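Local coordinates for protein beta-N-acetylhexosaminidase (Streptomyces plicatus, PDB 1JAK) that hydrolyses terminal non-reducing N-acetylhexosamine residues from glycoconjugates, as a family 20 glycosidase using substrate-assisted catalysis, at residues Lys16-Val27 with Thr125-Ala133. Sequence-based numbering, arbitrary orientation.
Sequences KAPVRPTPLDRV and TLRQLLPPA
The carboxamide of Q128 meets V27 through its oxygen, with OE1 3.2 Å from V27 CA and V27 CB a little farther off. The backbone N of I28 donates to OE1, which helps to hold the carboxamide against V27. A second flat group, the R26 guanidinium, is covered on one face by P23 of its own segment, CG standing 3.9 Å above the plane over its centre; the R26 side chain folds back over P23 of the 23-26 type I turn, and R26 O reaches Q128 only through water, if at all. L129 supplies the apolar centre. Its CD2 lies 3.8 Å from V27 CG1, and its CD1 is 3.9 Å from L24 CD1. L24 sets out away from the helix, but CG stands anti to the backbone N (chi1 -173°), which returns the isobutyl end to L129. The same CD2 sits 3.7 Å from L24 O, a buried carbonyl for which the model offers no partner. These contacts lay the irregular N-terminal segment along the last turn of helix 116-129, in the non-catalytic domain 2 of the family 20 enzyme; strand 145-153 adds I151 beside L24 and T125. At the helix end, T22 OG1 makes a weak hydrogen bond of 3.2 Å to L129 O, its chi1 of 63° setting the hydroxyl between backbone N and carbonyl carbon. A water also donates to L129 O at 2.7 Å and to T22 O, bridging the two backbones. Farther along, P18 CD approaches P131 CB and P132 CD, while A133 N gives K16 O a weak bond (3.1 Å, 127° at the hydrogen). Y495 of helix 493-499 touches both T22 and P132.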
ATOM      1  N   LYS A  16     -11.375 -25.879  -3.713  1.00 34.86           N
ATOM      2  CA  LYS A  16     -11.296 -25.388  -2.338  1.00 34.37           C
ATOM      3  C   LYS A  16     -10.344 -26.175  -1.440  1.00 32.32           C
ATOM      4  O   LYS A  16      -9.685 -25.604  -0.568  1.00 31.33           O
ATOM      5  CB  LYS A  16     -12.694 -25.380  -1.710  1.00 36.53           C
ATOM      6  CG  LYS A  16     -13.719 -24.510  -2.435  1.00 38.50           C
ATOM      7  CD  LYS A  16     -14.100 -25.082  -3.796  1.00 39.30           C
ATOM      8  CE  LYS A  16     -15.155 -24.224  -4.480  1.00 40.25           C
ATOM      9  NZ  LYS A  16     -15.532 -24.752  -5.824  1.00 40.22           N
ATOM     10  N   ALA A  17     -10.278 -27.484  -1.648  1.00 30.64           N
ATOM     11  CA  ALA A  17      -9.407 -28.335  -0.848  1.00 28.90           C
ATOM     12  C   ALA A  17      -8.748 -29.374  -1.746  1.00 27.58           C
ATOM     13  O   ALA A  17      -9.149 -30.539  -1.764  1.00 27.65           O
ATOM     14  CB  ALA A  17     -10.212 -29.020   0.251  1.00 30.33           C
ATOM     15  N   PRO A  18      -7.721 -28.958  -2.504  1.00 25.60           N
ATOM     16  CA  PRO A  18      -6.978 -29.825  -3.424  1.00 23.82           C
ATOM     17  C   PRO A  18      -6.467 -31.111  -2.786  1.00 22.69           C
ATOM     18  O   PRO A  18      -6.139 -31.144  -1.599  1.00 21.68           O
ATOM     19  CB  PRO A  18      -5.833 -28.929  -3.889  1.00 24.45           C
ATOM     20  CG  PRO A  18      -6.436 -27.563  -3.837  1.00 25.66           C
ATOM     21  CD  PRO A  18      -7.175 -27.589  -2.527  1.00 25.00           C
ATOM     22  N   VAL A  19      -6.400 -32.168  -3.588  1.00 20.67           N
ATOM     23  CA  VAL A  19      -5.912 -33.459  -3.121  1.00 20.48           C
ATOM     24  C   VAL A  19      -4.430 -33.341  -2.778  1.00 20.37           C
ATOM     25  O   VAL A  19      -3.969 -33.871  -1.767  1.00 19.69           O
ATOM     26  CB  VAL A  19      -6.083 -34.546  -4.208  1.00 19.99           C
ATOM     27  CG1 VAL A  19      -5.456 -35.854  -3.745  1.00 19.74           C
ATOM     28  CG2 VAL A  19      -7.559 -34.741  -4.517  1.00 21.10           C
ATOM     29  N   ARG A  20      -3.693 -32.636  -3.631  1.00 20.54           N
ATOM     30  CA  ARG A  20      -2.261 -32.442  -3.436  1.00 22.53           C
ATOM     31  C   ARG A  20      -1.952 -30.973  -3.147  1.00 22.26           C
ATOM     32  O   ARG A  20      -2.748 -30.088  -3.461  1.00 21.66           O
ATOM     33  CB  ARG A  20      -1.509 -32.906  -4.686  1.00 24.89           C
ATOM     34  CG  ARG A  20      -1.762 -34.368  -5.029  1.00 28.93           C
ATOM     35  CD  ARG A  20      -0.525 -35.234  -4.819  1.00 33.35           C
ATOM     36  NE  ARG A  20       0.159 -34.983  -3.551  1.00 37.33           N
ATOM     37  CZ  ARG A  20      -0.404 -35.080  -2.348  1.00 40.17           C
ATOM     38  NH1 ARG A  20      -1.679 -35.422  -2.228  1.00 40.88           N
ATOM     39  NH2 ARG A  20       0.316 -34.840  -1.260  1.00 41.98           N
ATOM     40  N   PRO A  21      -0.789 -30.695  -2.539  1.00 22.36           N
ATOM     41  CA  PRO A  21      -0.428 -29.310  -2.230  1.00 21.94           C
ATOM     42  C   PRO A  21      -0.121 -28.484  -3.473  1.00 21.42           C
ATOM     43  O   PRO A  21       0.360 -29.011  -4.478  1.00 19.98           O
ATOM     44  CB  PRO A  21       0.792 -29.468  -1.329  1.00 22.71           C
ATOM     45  CG  PRO A  21       1.442 -30.695  -1.875  1.00 23.98           C
ATOM     46  CD  PRO A  21       0.265 -31.625  -2.098  1.00 22.91           C
ATOM     47  N   THR A  22      -0.408 -27.188  -3.405  1.00 20.84           N
ATOM     48  CA  THR A  22      -0.136 -26.305  -4.530  1.00 21.96           C
ATOM     49  C   THR A  22       1.381 -26.226  -4.681  1.00 19.50           C
ATOM     50  O   THR A  22       2.113 -26.326  -3.695  1.00 18.02           O
ATOM     51  CB  THR A  22      -0.698 -24.886  -4.289  1.00 25.26           C
ATOM     52  OG1 THR A  22      -0.046 -24.295  -3.157  1.00 28.58           O
ATOM     53  CG2 THR A  22      -2.198 -24.945  -4.026  1.00 27.69           C
ATOM     54  N   PRO A  23       1.874 -26.054  -5.919  1.00 18.22           N
ATOM     55  CA  PRO A  23       3.316 -25.968  -6.170  1.00 17.08           C
ATOM     56  C   PRO A  23       4.002 -24.929  -5.292  1.00 15.48           C
ATOM     57  O   PRO A  23       3.447 -23.864  -5.027  1.00 16.08           O
ATOM     58  CB  PRO A  23       3.383 -25.619  -7.655  1.00 16.77           C
ATOM     59  CG  PRO A  23       2.170 -26.309  -8.204  1.00 18.38           C
ATOM     60  CD  PRO A  23       1.118 -25.959  -7.180  1.00 17.86           C
ATOM     61  N   LEU A  24       5.215 -25.245  -4.852  1.00 14.33           N
ATOM     62  CA  LEU A  24       5.983 -24.357  -3.986  1.00 13.70           C
ATOM     63  C   LEU A  24       6.246 -22.978  -4.588  1.00 15.06           C
ATOM     64  O   LEU A  24       6.422 -22.004  -3.859  1.00 14.56           O
ATOM     65  CB  LEU A  24       7.316 -25.021  -3.619  1.00 14.00           C
ATOM     66  CG  LEU A  24       8.212 -24.323  -2.591  1.00 13.83           C
ATOM     67  CD1 LEU A  24       7.502 -24.264  -1.244  1.00 13.58           C
ATOM     68  CD2 LEU A  24       9.532 -25.080  -2.461  1.00 14.41           C
ATOM     69  N   ASP A  25       6.264 -22.892  -5.915  1.00 15.71           N
ATOM     70  CA  ASP A  25       6.531 -21.621  -6.587  1.00 16.94           C
ATOM     71  C   ASP A  25       5.270 -20.827  -6.907  1.00 16.34           C
ATOM     72  O   ASP A  25       5.354 -19.689  -7.375  1.00 15.95           O
ATOM     73  CB  ASP A  25       7.274 -21.871  -7.900  1.00 19.79           C
ATOM     74  CG  ASP A  25       6.367 -22.449  -8.973  1.00 23.27           C
ATOM     75  OD1 ASP A  25       5.797 -23.537  -8.753  1.00 24.01           O
ATOM     76  OD2 ASP A  25       6.215 -21.813 -10.038  1.00 27.99           O
ATOM     77  N   ARG A  26       4.107 -21.416  -6.663  1.00 15.22           N
ATOM     78  CA  ARG A  26       2.855 -20.746  -6.987  1.00 14.72           C
ATOM     79  C   ARG A  26       2.411 -19.734  -5.941  1.00 15.37           C
ATOM     80  O   ARG A  26       1.396 -19.921  -5.267  1.00 14.48           O
ATOM     81  CB  ARG A  26       1.759 -21.788  -7.227  1.00 16.56           C
ATOM     82  CG  ARG A  26       0.501 -21.236  -7.884  1.00 18.64           C
ATOM     83  CD  ARG A  26      -0.232 -22.335  -8.640  1.00 22.00           C
ATOM     84  NE  ARG A  26       0.585 -22.866  -9.729  1.00 24.19           N
ATOM     85  CZ  ARG A  26       0.232 -23.886 -10.506  1.00 26.89           C
ATOM     86  NH1 ARG A  26      -0.930 -24.498 -10.319  1.00 27.44           N
ATOM     87  NH2 ARG A  26       1.043 -24.295 -11.472  1.00 28.07           N
ATOM     88  N   VAL A  27       3.178 -18.655  -5.817  1.00 12.92           N
ATOM     89  CA  VAL A  27       2.861 -17.600  -4.860  1.00 13.28           C
ATOM     90  C   VAL A  27       3.157 -16.232  -5.472  1.00 12.01           C
ATOM     91  O   VAL A  27       3.948 -16.116  -6.411  1.00 11.17           O
ATOM     92  CB  VAL A  27       3.685 -17.744  -3.559  1.00 16.60           C
ATOM     93  CG1 VAL A  27       3.600 -19.169  -3.030  1.00 16.57           C
ATOM     94  CG2 VAL A  27       5.114 -17.360  -3.807  1.00 18.84           C
ATOM     95  N   THR A 125       3.837 -15.945   2.655  1.00  8.48           N
ATOM     96  CA  THR A 125       4.093 -16.964   1.649  1.00  8.53           C
ATOM     97  C   THR A 125       3.428 -18.264   2.092  1.00  7.83           C
ATOM     98  O   THR A 125       2.784 -18.951   1.296  1.00  8.52           O
ATOM     99  CB  THR A 125       5.603 -17.186   1.472  1.00  7.93           C
ATOM    100  OG1 THR A 125       6.165 -16.037   0.827  1.00  8.97           O
ATOM    101  CG2 THR A 125       5.879 -18.433   0.632  1.00  9.12           C
ATOM    102  N   LEU A 126       3.573 -18.587   3.373  1.00  8.43           N
ATOM    103  CA  LEU A 126       2.988 -19.807   3.919  1.00  9.46           C
ATOM    104  C   LEU A 126       1.479 -19.886   3.701  1.00  9.80           C
ATOM    105  O   LEU A 126       0.952 -20.943   3.348  1.00  9.98           O
ATOM    106  CB  LEU A 126       3.299 -19.917   5.415  1.00  8.77           C
ATOM    107  CG  LEU A 126       2.703 -21.121   6.154  1.00 10.32           C
ATOM    108  CD1 LEU A 126       3.202 -22.425   5.524  1.00  9.23           C
ATOM    109  CD2 LEU A 126       3.100 -21.056   7.623  1.00 10.46           C
ATOM    110  N   ARG A 127       0.775 -18.773   3.896  1.00  9.89           N
ATOM    111  CA  ARG A 127      -0.673 -18.792   3.727  1.00 10.27           C
ATOM    112  C   ARG A 127      -1.092 -19.044   2.280  1.00  9.53           C
ATOM    113  O   ARG A 127      -2.236 -19.411   2.019  1.00  9.91           O
ATOM    114  CB  ARG A 127      -1.302 -17.497   4.265  1.00 11.71           C
ATOM    115  CG  ARG A 127      -0.878 -16.230   3.563  1.00 12.65           C
ATOM    116  CD  ARG A 127      -1.246 -14.988   4.381  1.00 11.54           C
ATOM    117  NE  ARG A 127      -2.687 -14.839   4.596  1.00 10.15           N
ATOM    118  CZ  ARG A 127      -3.264 -13.712   5.004  1.00 10.11           C
ATOM    119  NH1 ARG A 127      -2.523 -12.636   5.243  1.00  8.11           N
ATOM    120  NH2 ARG A 127      -4.582 -13.651   5.164  1.00  9.34           N
ATOM    121  N   GLN A 128      -0.168 -18.855   1.341  1.00  9.10           N
ATOM    122  CA  GLN A 128      -0.470 -19.110  -0.062  1.00  8.83           C
ATOM    123  C   GLN A 128      -0.118 -20.553  -0.435  1.00 10.09           C
ATOM    124  O   GLN A 128      -0.654 -21.101  -1.399  1.00 10.27           O
ATOM    125  CB  GLN A 128       0.272 -18.120  -0.967  1.00  8.84           C
ATOM    126  CG  GLN A 128      -0.392 -16.744  -1.005  1.00  8.17           C
ATOM    127  CD  GLN A 128       0.237 -15.813  -2.028  1.00 10.67           C
ATOM    128  OE1 GLN A 128       0.549 -16.223  -3.145  1.00 11.10           O
ATOM    129  NE2 GLN A 128       0.404 -14.547  -1.657  1.00  9.06           N
ATOM    130  N   LEU A 129       0.775 -21.167   0.336  1.00 10.35           N
ATOM    131  CA  LEU A 129       1.159 -22.556   0.090  1.00 10.37           C
ATOM    132  C   LEU A 129       0.047 -23.464   0.614  1.00 10.09           C
ATOM    133  O   LEU A 129      -0.197 -24.544   0.078  1.00 10.75           O
ATOM    134  CB  LEU A 129       2.489 -22.876   0.779  1.00  9.32           C
ATOM    135  CG  LEU A 129       3.693 -22.108   0.219  1.00 10.21           C
ATOM    136  CD1 LEU A 129       4.932 -22.404   1.043  1.00 11.31           C
ATOM    137  CD2 LEU A 129       3.910 -22.495  -1.243  1.00 10.75           C
ATOM    138  N   LEU A 130      -0.630 -23.014   1.667  1.00  9.90           N
ATOM    139  CA  LEU A 130      -1.745 -23.768   2.229  1.00  9.84           C
ATOM    140  C   LEU A 130      -2.911 -23.640   1.247  1.00 10.25           C
ATOM    141  O   LEU A 130      -2.918 -22.736   0.407  1.00 10.70           O
ATOM    142  CB  LEU A 130      -2.127 -23.198   3.599  1.00  9.85           C
ATOM    143  CG  LEU A 130      -1.141 -23.527   4.723  1.00 10.69           C
ATOM    144  CD1 LEU A 130      -1.430 -22.670   5.947  1.00 10.85           C
ATOM    145  CD2 LEU A 130      -1.253 -25.009   5.067  1.00 10.64           C
ATOM    146  N   PRO A 131      -3.901 -24.548   1.326  1.00 10.97           N
ATOM    147  CA  PRO A 131      -5.073 -24.541   0.439  1.00 10.94           C
ATOM    148  C   PRO A 131      -6.061 -23.405   0.696  1.00 10.63           C
ATOM    149  O   PRO A 131      -6.079 -22.819   1.776  1.00 10.49           O
ATOM    150  CB  PRO A 131      -5.693 -25.913   0.688  1.00 11.96           C
ATOM    151  CG  PRO A 131      -5.410 -26.123   2.147  1.00 11.47           C
ATOM    152  CD  PRO A 131      -3.964 -25.683   2.266  1.00 11.52           C
ATOM    153  N   PRO A 132      -6.906 -23.089  -0.301  1.00 11.57           N
ATOM    154  CA  PRO A 132      -7.911 -22.023  -0.214  1.00 10.89           C
ATOM    155  C   PRO A 132      -8.796 -22.117   1.027  1.00 10.24           C
ATOM    156  O   PRO A 132      -9.266 -21.104   1.541  1.00 10.14           O
ATOM    157  CB  PRO A 132      -8.716 -22.201  -1.499  1.00 11.35           C
ATOM    158  CG  PRO A 132      -7.710 -22.750  -2.456  1.00 12.77           C
ATOM    159  CD  PRO A 132      -6.977 -23.764  -1.610  1.00 12.75           C
ATOM    160  N   ALA A 133      -9.025 -23.339   1.496  1.00 11.03           N
ATOM    161  CA  ALA A 133      -9.863 -23.563   2.670  1.00 11.07           C
ATOM    162  C   ALA A 133      -9.348 -22.805   3.892  1.00 10.01           C
ATOM    163  O   ALA A 133     -10.099 -22.550   4.833  1.00 12.05           O
ATOM    164  CB  ALA A 133      -9.935 -25.059   2.977  1.00 12.13           C
TER
HETATM  165  O   HOH W   1       1.913 -25.928  -0.945  1.00 15.76           O
HETATM  166  O   HOH W   2      -1.640 -20.284  -3.812  1.00 17.77           O
HETATM  167  O   HOH W   3      -0.220 -18.227  -4.491  1.00 30.97           O